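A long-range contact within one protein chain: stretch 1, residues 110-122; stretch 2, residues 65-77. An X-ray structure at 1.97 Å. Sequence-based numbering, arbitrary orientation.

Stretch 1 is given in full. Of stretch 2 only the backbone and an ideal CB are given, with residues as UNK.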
ATOM      1  N   VAL A 110     -11.686  14.377 -20.432  1.00 27.42           N
ATOM      2  CA  VAL A 110     -10.233  14.360 -20.598  1.00 23.65           C
ATOM      3  C   VAL A 110      -9.839  14.015 -22.035  1.00 25.25           C
ATOM      4  O   VAL A 110      -8.952  14.656 -22.608  1.00 28.65           O
ATOM      5  CB  VAL A 110      -9.552  13.408 -19.594  1.00 23.97           C
ATOM      6  CG1 VAL A 110      -8.040  13.341 -19.852  1.00 24.23           C
ATOM      7  CG2 VAL A 110      -9.808  13.896 -18.179  1.00 24.91           C
ATOM      8  N   VAL A 111     -10.505  13.024 -22.622  1.00 26.54           N
ATOM      9  CA  VAL A 111     -10.233  12.648 -24.008  1.00 25.71           C
ATOM     10  C   VAL A 111     -10.513  13.815 -24.945  1.00 30.40           C
ATOM     11  O   VAL A 111      -9.655  14.190 -25.758  1.00 29.45           O
ATOM     12  CB  VAL A 111     -11.091  11.461 -24.438  1.00 27.93           C
ATOM     13  CG1 VAL A 111     -10.843  11.144 -25.899  1.00 29.42           C
ATOM     14  CG2 VAL A 111     -10.773  10.240 -23.563  1.00 24.41           C
ATOM     15  N   ARG A 112     -11.703  14.402 -24.822  1.00 28.23           N
ATOM     16  CA  ARG A 112     -12.060  15.564 -25.639  1.00 30.44           C
ATOM     17  C   ARG A 112     -11.078  16.722 -25.464  1.00 30.47           C
ATOM     18  O   ARG A 112     -10.656  17.319 -26.458  1.00 28.31           O
ATOM     19  CB  ARG A 112     -13.508  16.022 -25.377  1.00 29.84           C
ATOM     20  CG  ARG A 112     -14.571  15.000 -25.783  1.00 34.71           C
ATOM     21  CD  ARG A 112     -15.980  15.602 -25.823  1.00 37.63           C
ATOM     22  NE  ARG A 112     -16.260  16.384 -24.620  1.00 43.32           N
ATOM     23  CZ  ARG A 112     -17.052  15.980 -23.630  1.00 43.55           C
ATOM     24  NH1 ARG A 112     -17.651  14.800 -23.704  1.00 43.11           N
ATOM     25  NH2 ARG A 112     -17.249  16.760 -22.568  1.00 40.73           N
ATOM     26  N   ALA A 113     -10.670  17.019 -24.225  1.00 26.69           N
ATOM     27  CA  ALA A 113      -9.811  18.180 -23.990  1.00 25.17           C
ATOM     28  C   ALA A 113      -8.411  17.975 -24.563  1.00 29.80           C
ATOM     29  O   ALA A 113      -7.689  18.938 -24.838  1.00 28.59           O
ATOM     30  CB  ALA A 113      -9.738  18.508 -22.490  1.00 28.78           C
ATOM     31  N   ASN A 114      -8.032  16.710 -24.731  1.00 27.69           N
ATOM     32  CA  ASN A 114      -6.706  16.349 -25.238  1.00 27.25           C
ATOM     33  C   ASN A 114      -6.803  15.516 -26.517  1.00 30.47           C
ATOM     34  O   ASN A 114      -5.928  14.690 -26.782  1.00 28.56           O
ATOM     35  CB  ASN A 114      -5.944  15.522 -24.186  1.00 28.92           C
ATOM     36  CG  ASN A 114      -5.682  16.295 -22.907  1.00 28.78           C
ATOM     37  OD1 ASN A 114      -4.810  17.160 -22.869  1.00 28.37           O
ATOM     38  ND2 ASN A 114      -6.417  15.970 -21.847  1.00 27.92           N
ATOM     39  N   GLU A 115      -7.841  15.734 -27.320  1.00 29.29           N
ATOM     40  CA  GLU A 115      -8.130  14.820 -28.433  1.00 30.51           C
ATOM     41  C   GLU A 115      -7.026  14.764 -29.472  1.00 31.20           C
ATOM     42  O   GLU A 115      -6.855  13.754 -30.170  1.00 32.55           O
ATOM     43  CB  GLU A 115      -9.485  15.132 -29.095  1.00 34.54           C
ATOM     44  CG  GLU A 115     -10.021  13.935 -29.906  1.00 40.26           C
ATOM     45  CD  GLU A 115     -11.506  14.014 -30.257  1.00 50.68           C
ATOM     46  OE1 GLU A 115     -12.343  14.234 -29.348  1.00 49.75           O
ATOM     47  OE2 GLU A 115     -11.838  13.826 -31.450  1.00 57.06           O
ATOM     48  N   GLU A 116      -6.250  15.833 -29.566  1.00 29.84           N
ATOM     49  CA  GLU A 116      -5.189  15.859 -30.556  1.00 35.28           C
ATOM     50  C   GLU A 116      -4.042  14.932 -30.135  1.00 35.33           C
ATOM     51  O   GLU A 116      -3.137  14.646 -30.924  1.00 32.03           O
ATOM     52  CB  GLU A 116      -4.728  17.301 -30.815  1.00 36.13           C
ATOM     53  CG  GLU A 116      -3.978  17.970 -29.647  1.00 41.93           C
ATOM     54  CD  GLU A 116      -4.874  18.463 -28.495  1.00 42.90           C
ATOM     55  OE1 GLU A 116      -6.089  18.151 -28.450  1.00 40.56           O
ATOM     56  OE2 GLU A 116      -4.342  19.177 -27.613  1.00 48.83           O
ATOM     57  N   TYR A 117      -4.089  14.429 -28.899  1.00 32.54           N
ATOM     58  CA  TYR A 117      -3.075  13.465 -28.450  1.00 30.55           C
ATOM     59  C   TYR A 117      -3.519  12.010 -28.604  1.00 29.45           C
ATOM     60  O   TYR A 117      -2.738  11.083 -28.353  1.00 30.57           O
ATOM     61  CB  TYR A 117      -2.661  13.733 -26.991  1.00 29.57           C
ATOM     62  CG  TYR A 117      -1.898  15.018 -26.816  1.00 28.88           C
ATOM     63  CD1 TYR A 117      -2.564  16.212 -26.577  1.00 32.52           C
ATOM     64  CD2 TYR A 117      -0.512  15.038 -26.891  1.00 31.91           C
ATOM     65  CE1 TYR A 117      -1.877  17.390 -26.425  1.00 32.13           C
ATOM     66  CE2 TYR A 117       0.188  16.216 -26.733  1.00 34.14           C
ATOM     67  CZ  TYR A 117      -0.508  17.388 -26.503  1.00 37.48           C
ATOM     68  OH  TYR A 117       0.165  18.575 -26.341  1.00 43.85           O
ATOM     69  N   VAL A 118      -4.771  11.799 -28.988  1.00 28.93           N
ATOM     70  CA  VAL A 118      -5.215  10.450 -29.313  1.00 28.25           C
ATOM     71  C   VAL A 118      -4.545  10.075 -30.648  1.00 30.52           C
ATOM     72  O   VAL A 118      -4.819  10.705 -31.673  1.00 31.30           O
ATOM     73  CB  VAL A 118      -6.752  10.365 -29.426  1.00 29.65           C
ATOM     74  CG1 VAL A 118      -7.188   8.922 -29.664  1.00 28.92           C
ATOM     75  CG2 VAL A 118      -7.409  10.901 -28.156  1.00 29.08           C
ATOM     76  N   PRO A 119      -3.645   9.072 -30.629  1.00 28.73           N
ATOM     77  CA  PRO A 119      -2.827   8.725 -31.801  1.00 30.49           C
ATOM     78  C   PRO A 119      -3.673   8.409 -33.034  1.00 30.51           C
ATOM     79  O   PRO A 119      -4.832   8.017 -32.893  1.00 30.12           O
ATOM     80  CB  PRO A 119      -2.079   7.476 -31.339  1.00 33.44           C
ATOM     81  CG  PRO A 119      -1.967   7.668 -29.822  1.00 29.93           C
ATOM     82  CD  PRO A 119      -3.319   8.223 -29.467  1.00 29.79           C
ATOM     83  N   PRO A 120      -3.098   8.590 -34.233  1.00 29.50           N
ATOM     84  CA  PRO A 120      -3.818   8.309 -35.476  1.00 35.54           C
ATOM     85  C   PRO A 120      -4.114   6.821 -35.648  1.00 34.13           C
ATOM     86  O   PRO A 120      -3.352   5.979 -35.186  1.00 31.31           O
ATOM     87  CB  PRO A 120      -2.824   8.755 -36.564  1.00 33.75           C
ATOM     88  CG  PRO A 120      -1.888   9.689 -35.889  1.00 38.08           C
ATOM     89  CD  PRO A 120      -1.765   9.167 -34.482  1.00 33.59           C
ATOM     90  N   TYR A 121      -5.223   6.512 -36.309  1.00 34.64           N
ATOM     91  CA  TYR A 121      -5.489   5.173 -36.828  1.00 34.64           C
ATOM     92  C   TYR A 121      -4.512   4.995 -38.007  1.00 35.86           C
ATOM     93  O   TYR A 121      -4.368   5.927 -38.801  1.00 47.77           O
ATOM     94  CB  TYR A 121      -6.941   5.175 -37.329  1.00 34.50           C
ATOM     95  CG  TYR A 121      -7.454   3.858 -37.849  1.00 33.95           C
ATOM     96  CD1 TYR A 121      -7.203   3.461 -39.159  1.00 38.71           C
ATOM     97  CD2 TYR A 121      -8.209   3.017 -37.041  1.00 34.07           C
ATOM     98  CE1 TYR A 121      -7.683   2.255 -39.646  1.00 40.46           C
ATOM     99  CE2 TYR A 121      -8.695   1.805 -37.522  1.00 33.86           C
ATOM    100  CZ  TYR A 121      -8.423   1.434 -38.820  1.00 38.52           C
ATOM    101  OH  TYR A 121      -8.903   0.239 -39.300  1.00 42.34           O
ATOM    102  N   GLY A 122      -3.813   3.868 -38.159  1.00 42.96           N
ATOM    103  CA  GLY A 122      -3.777   2.740 -37.250  1.00 38.81           C
ATOM    104  C   GLY A 122      -2.335   2.488 -36.811  1.00 48.06           C
ATOM    105  O   GLY A 122      -1.587   1.698 -37.402  1.00 50.89           O
ATOM    106  N   UNK A  65      -8.269   2.904 -21.988  1.00 25.09           N
ATOM    107  CA  UNK A  65      -7.744   3.532 -23.194  1.00 25.81           C
ATOM    108  C   UNK A  65      -8.828   4.178 -24.048  1.00 27.46           C
ATOM    109  O   UNK A  65      -9.980   3.735 -24.042  1.00 25.50           O
ATOM    110  CB  UNK A  65      -6.987   2.496 -24.028  1.00 25.81           C
ATOM    111  N   UNK A  66      -8.447   5.241 -24.761  1.00 25.36           N
ATOM    112  CA  UNK A  66      -9.306   5.833 -25.785  1.00 28.03           C
ATOM    113  C   UNK A  66      -8.700   5.457 -27.122  1.00 26.57           C
ATOM    114  O   UNK A  66      -7.477   5.520 -27.292  1.00 25.84           O
ATOM    115  CB  UNK A  66      -9.432   7.350 -25.628  1.00 28.03           C
ATOM    116  N   UNK A  67      -9.549   5.070 -28.067  1.00 26.80           N
ATOM    117  CA  UNK A  67      -9.093   4.515 -29.332  1.00 28.38           C
ATOM    118  C   UNK A  67      -9.615   5.380 -30.466  1.00 31.37           C
ATOM    119  O   UNK A  67     -10.807   5.685 -30.502  1.00 29.21           O
ATOM    120  CB  UNK A  67      -9.550   3.064 -29.496  1.00 28.38           C
ATOM    121  N   UNK A  68      -8.749   5.779 -31.394  1.00 31.54           N
ATOM    122  CA  UNK A  68      -9.244   6.453 -32.600  1.00 32.23           C
ATOM    123  C   UNK A  68      -9.669   5.422 -33.645  1.00 31.44           C
ATOM    124  O   UNK A  68      -8.955   4.445 -33.890  1.00 31.84           O
ATOM    125  CB  UNK A  68      -8.175   7.383 -33.177  1.00 32.23           C
ATOM    126  N   UNK A  69     -10.832   5.637 -34.252  1.00 32.93           N
ATOM    127  CA  UNK A  69     -11.367   4.700 -35.235  1.00 32.62           C
ATOM    128  C   UNK A  69     -11.046   5.120 -36.674  1.00 35.30           C
ATOM    129  O   UNK A  69     -10.454   6.170 -36.911  1.00 31.00           O
ATOM    130  CB  UNK A  69     -12.881   4.572 -35.058  1.00 32.62           C
ATOM    131  N   UNK A  70     -11.463   4.295 -37.629  1.00 32.87           N
ATOM    132  CA  UNK A  70     -11.129   4.492 -39.033  1.00 35.58           C
ATOM    133  C   UNK A  70     -11.642   5.822 -39.607  1.00 36.67           C
ATOM    134  O   UNK A  70     -11.015   6.388 -40.509  1.00 39.47           O
ATOM    135  CB  UNK A  70     -11.695   3.331 -39.854  1.00 35.58           C
ATOM    136  N   UNK A  71     -12.760   6.333 -39.091  1.00 33.58           N
ATOM    137  CA  UNK A  71     -13.292   7.603 -39.590  1.00 36.64           C
ATOM    138  C   UNK A  71     -12.763   8.805 -38.811  1.00 38.07           C
ATOM    139  O   UNK A  71     -13.158   9.942 -39.069  1.00 33.63           O
ATOM    140  CB  UNK A  71     -14.821   7.587 -39.530  1.00 36.64           C
ATOM    141  N   UNK A  72     -11.886   8.545 -37.843  1.00 33.02           N
ATOM    142  CA  UNK A  72     -11.283   9.613 -37.067  1.00 32.56           C
ATOM    143  C   UNK A  72     -11.887   9.817 -35.686  1.00 36.78           C
ATOM    144  O   UNK A  72     -11.253  10.426 -34.813  1.00 34.04           O
ATOM    145  CB  UNK A  72     -11.385  10.922 -37.853  1.00 32.56           C
ATOM    146  N   UNK A  73     -13.103   9.320 -35.480  1.00 30.99           N
ATOM    147  CA  UNK A  73     -13.762   9.482 -34.186  1.00 33.44           C
ATOM    148  C   UNK A  73     -13.082   8.628 -33.109  1.00 32.51           C
ATOM    149  O   UNK A  73     -12.421   7.625 -33.413  1.00 30.51           O
ATOM    150  CB  UNK A  73     -15.242   9.111 -34.296  1.00 33.44           C
ATOM    151  N   UNK A  74     -13.237   9.043 -31.854  1.00 32.11           N
ATOM    152  CA  UNK A  74     -12.536   8.409 -30.738  1.00 30.28           C
ATOM    153  C   UNK A  74     -13.552   7.752 -29.813  1.00 30.08           C
ATOM    154  O   UNK A  74     -14.659   8.261 -29.635  1.00 29.47           O
ATOM    155  CB  UNK A  74     -11.688   9.426 -29.973  1.00 30.28           C
ATOM    156  N   UNK A  75     -13.196   6.610 -29.242  1.00 28.62           N
ATOM    157  CA  UNK A  75     -14.126   5.911 -28.365  1.00 29.06           C
ATOM    158  C   UNK A  75     -13.429   5.280 -27.159  1.00 28.81           C
ATOM    159  O   UNK A  75     -12.231   4.999 -27.194  1.00 28.02           O
ATOM    160  CB  UNK A  75     -14.871   4.833 -29.154  1.00 29.06           C
ATOM    161  N   UNK A  76     -14.194   5.078 -26.091  1.00 27.74           N
ATOM    162  CA  UNK A  76     -13.727   4.357 -24.913  1.00 29.61           C
ATOM    163  C   UNK A  76     -14.248   2.937 -24.997  1.00 29.36           C
ATOM    164  O   UNK A  76     -15.229   2.671 -25.705  1.00 31.12           O
ATOM    165  CB  UNK A  76     -14.181   5.036 -23.619  1.00 29.61           C
ATOM    166  N   UNK A  77     -13.590   2.029 -24.280  1.00 29.08           N
ATOM    167  CA  UNK A  77     -13.930   0.612 -24.291  1.00 29.24           C
ATOM    168  C   UNK A  77     -14.298   0.153 -22.878  1.00 29.82           C
ATOM    169  O   UNK A  77     -13.431   0.064 -21.994  1.00 29.98           O
ATOM    170  CB  UNK A  77     -12.768  -0.217 -24.842  1.00 29.24           C
TER

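Position 65 lies on a strand with its CA-to-CB bond sideways to stretch 1, and nothing of that stretch comes within 5.5 Å of an ideal CB. The contact sets no rule here; the residue is K65, whose extended chain leads away.

Position 66 points toward stretch 1, and its ideal CB already sits 3.8 Å from V111 CG2 and 4.8 Å from V118 CG2. Two valine methyls so near ask for something apolar and small. The residue is A66, whose CB packs against V111 CG2 at 3.8 Å.

Position 67 alternates away, and many side chains would suit it as far as this contact goes. It is Y67. Its backbone pairs with position 75 in both directions, tying the hairpin together.

Position 68 is the demanding one. Its CB points toward stretch 1, with P119 O 3.4 Å and V118 CG1 4.0 Å from the ideal atom, and the carbonyl oxygens of E115, V118 and P119 all lie on this side. Such a cluster calls for a donor, and a planar group with several N-H bonds could serve much of it at once. The deposited R68 does so, its guanidinium meeting all three oxygens at its edge. R68 NH2 donates to V118 O at 2.7 Å and, weakly, to E115 O at 2.9 Å, while R68 NE donates to V118 O at 3.2 Å and to P119 O at 3.3 Å. R68 NH1 turns back to its own hairpin, giving a 2.9 Å hydrogen bond to the carbonyl O of position 72. A water links R68 N to P119 O, and a second joins NH1 to E115 OE2.

Position 69 points away and opens a type I turn, where a small polar residue would fit. T69 fills it, and its backbone N bonds to the carbonyl O of position 73.

Position 70 sets its CB sideways, 3.9 Å from Y121 CZ. Almost any side chain would do, since the backbone CA itself covers the ring; an aliphatic start to the chain would add contact. The residue is K70, whose CA stands 3.8 Å from the centroid of the Y121 ring, a CH-pi contact over the face. K70 CG lies 3.7 Å from Y121 CE1, before the end leads away.

Position 71 faces away in the turn, favoring a polar residue; D71 accepts through OD1 from the backbone N of position 73. Position 72, at phi 102°, would jam a CB against the preceding carbonyl oxygen, so it is G72. Position 73 also points away, and the contact leaves the choice open; S73 donates through OG to D71 OD1.

Position 74 turns toward V111, V118 and E115, a mostly apolar site suited to valine, isoleucine or leucine. V74 packs between the valines: its CG1 lies 3.7 Å from V111 CG1, and both its methyls lie 3.9 Å from V118 CG1. A water bridges V74 N to E115 OE2.

Position 75 points away, leaving the choice open; it is Q75. Position 76 starts sideways, so a longer apolar chain could reach back; L76 CD2 comes within 4.2 Å of V111 CG2. Position 77 is out of reach, so the contact sets no rule; the residue is F77.

Stretch 2, residues 65-77: KAYRTKDGSVQLF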
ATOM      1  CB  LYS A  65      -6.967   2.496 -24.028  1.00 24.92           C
ATOM      2  CG  LYS A  65      -5.585   2.186 -23.463  1.00 28.78           C
ATOM      3  CD  LYS A  65      -4.977   0.944 -24.124  1.00 26.75           C
ATOM      4  CE  LYS A  65      -3.517   0.772 -23.755  1.00 30.71           C
ATOM      5  NZ  LYS A  65      -2.943  -0.470 -24.359  1.00 33.61           N
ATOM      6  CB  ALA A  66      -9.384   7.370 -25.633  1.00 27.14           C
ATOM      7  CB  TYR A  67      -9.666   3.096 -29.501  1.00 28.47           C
ATOM      8  CG  TYR A  67      -9.295   2.131 -28.390  1.00 25.92           C
ATOM      9  CD1 TYR A  67     -10.022   2.090 -27.198  1.00 27.24           C
ATOM     10  CD2 TYR A  67      -8.223   1.259 -28.535  1.00 27.66           C
ATOM     11  CE1 TYR A  67      -9.671   1.207 -26.173  1.00 27.74           C
ATOM     12  CE2 TYR A  67      -7.872   0.376 -27.524  1.00 27.52           C
ATOM     13  CZ  TYR A  67      -8.601   0.356 -26.351  1.00 26.47           C
ATOM     14  OH  TYR A  67      -8.250  -0.529 -25.350  1.00 26.61           O
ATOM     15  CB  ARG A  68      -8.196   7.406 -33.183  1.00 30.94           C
ATOM     16  CG  ARG A  68      -8.780   8.364 -34.213  1.00 31.96           C
ATOM     17  CD  ARG A  68      -7.725   9.283 -34.799  1.00 32.54           C
ATOM     18  NE  ARG A  68      -7.129  10.166 -33.789  1.00 33.93           N
ATOM     19  CZ  ARG A  68      -7.693  11.296 -33.360  1.00 33.99           C
ATOM     20  NH1 ARG A  68      -8.872  11.673 -33.840  1.00 35.40           N
ATOM     21  NH2 ARG A  68      -7.076  12.052 -32.456  1.00 33.72           N
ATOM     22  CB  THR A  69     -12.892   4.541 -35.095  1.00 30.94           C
ATOM     23  OG1 THR A  69     -13.535   5.795 -35.376  1.00 30.50           O
ATOM     24  CG2 THR A  69     -13.254   4.084 -33.691  1.00 30.38           C
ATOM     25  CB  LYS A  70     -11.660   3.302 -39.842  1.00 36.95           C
ATOM     26  CG  LYS A  70     -10.955   3.044 -41.164  1.00 46.36           C
ATOM     27  CD  LYS A  70     -11.419   1.716 -41.767  1.00 47.87           C
ATOM     28  CE  LYS A  70     -12.939   1.653 -41.845  1.00 46.24           C
ATOM     29  NZ  LYS A  70     -13.465   0.298 -42.230  1.00 47.13           N
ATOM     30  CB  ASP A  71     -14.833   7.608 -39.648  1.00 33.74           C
ATOM     31  CG  ASP A  71     -15.488   7.682 -38.279  1.00 37.83           C
ATOM     32  OD1 ASP A  71     -14.798   7.559 -37.239  1.00 36.06           O
ATOM     33  OD2 ASP A  71     -16.727   7.854 -38.239  1.00 38.05           O
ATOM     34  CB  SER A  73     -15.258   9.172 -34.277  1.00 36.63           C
ATOM     35  OG  SER A  73     -15.490   7.854 -34.747  1.00 38.47           O
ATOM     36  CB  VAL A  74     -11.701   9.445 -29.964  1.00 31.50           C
ATOM     37  CG1 VAL A  74     -10.982   8.787 -28.770  1.00 29.58           C
ATOM     38  CG2 VAL A  74     -10.689  10.082 -30.900  1.00 31.48           C
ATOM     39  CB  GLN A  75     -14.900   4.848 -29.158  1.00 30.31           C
ATOM     40  CG  GLN A  75     -14.017   3.763 -29.770  1.00 28.90           C
ATOM     41  CD  GLN A  75     -14.773   2.926 -30.784  1.00 32.30           C
ATOM     42  OE1 GLN A  75     -15.686   3.419 -31.430  1.00 30.73           O
ATOM     43  NE2 GLN A  75     -14.395   1.656 -30.927  1.00 32.60           N
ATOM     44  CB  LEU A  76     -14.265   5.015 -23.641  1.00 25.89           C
ATOM     45  CG  LEU A  76     -13.726   6.411 -23.357  1.00 28.14           C
ATOM     46  CD1 LEU A  76     -14.465   7.019 -22.168  1.00 30.66           C
ATOM     47  CD2 LEU A  76     -12.213   6.363 -23.092  1.00 26.61           C
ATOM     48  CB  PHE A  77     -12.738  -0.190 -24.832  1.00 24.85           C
ATOM     49  CG  PHE A  77     -12.914  -1.684 -24.755  1.00 31.66           C
ATOM     50  CD1 PHE A  77     -13.687  -2.359 -25.697  1.00 28.75           C
ATOM     51  CD2 PHE A  77     -12.288  -2.422 -23.748  1.00 29.22           C
ATOM     52  CE1 PHE A  77     -13.845  -3.743 -25.627  1.00 32.05           C
ATOM     53  CE2 PHE A  77     -12.442  -3.799 -23.671  1.00 30.02           C
ATOM     54  CZ  PHE A  77     -13.223  -4.464 -24.614  1.00 31.31           C
TER
HETATM   55  O   HOH W   1      -5.724   5.736 -31.523  1.00 31.97           O
HETATM   56  O   HOH W   2      -8.979  14.586 -32.710  1.00 44.62           O
HETATM   57  O   HOH W   3     -14.286  11.884 -31.224  1.00 42.83           O
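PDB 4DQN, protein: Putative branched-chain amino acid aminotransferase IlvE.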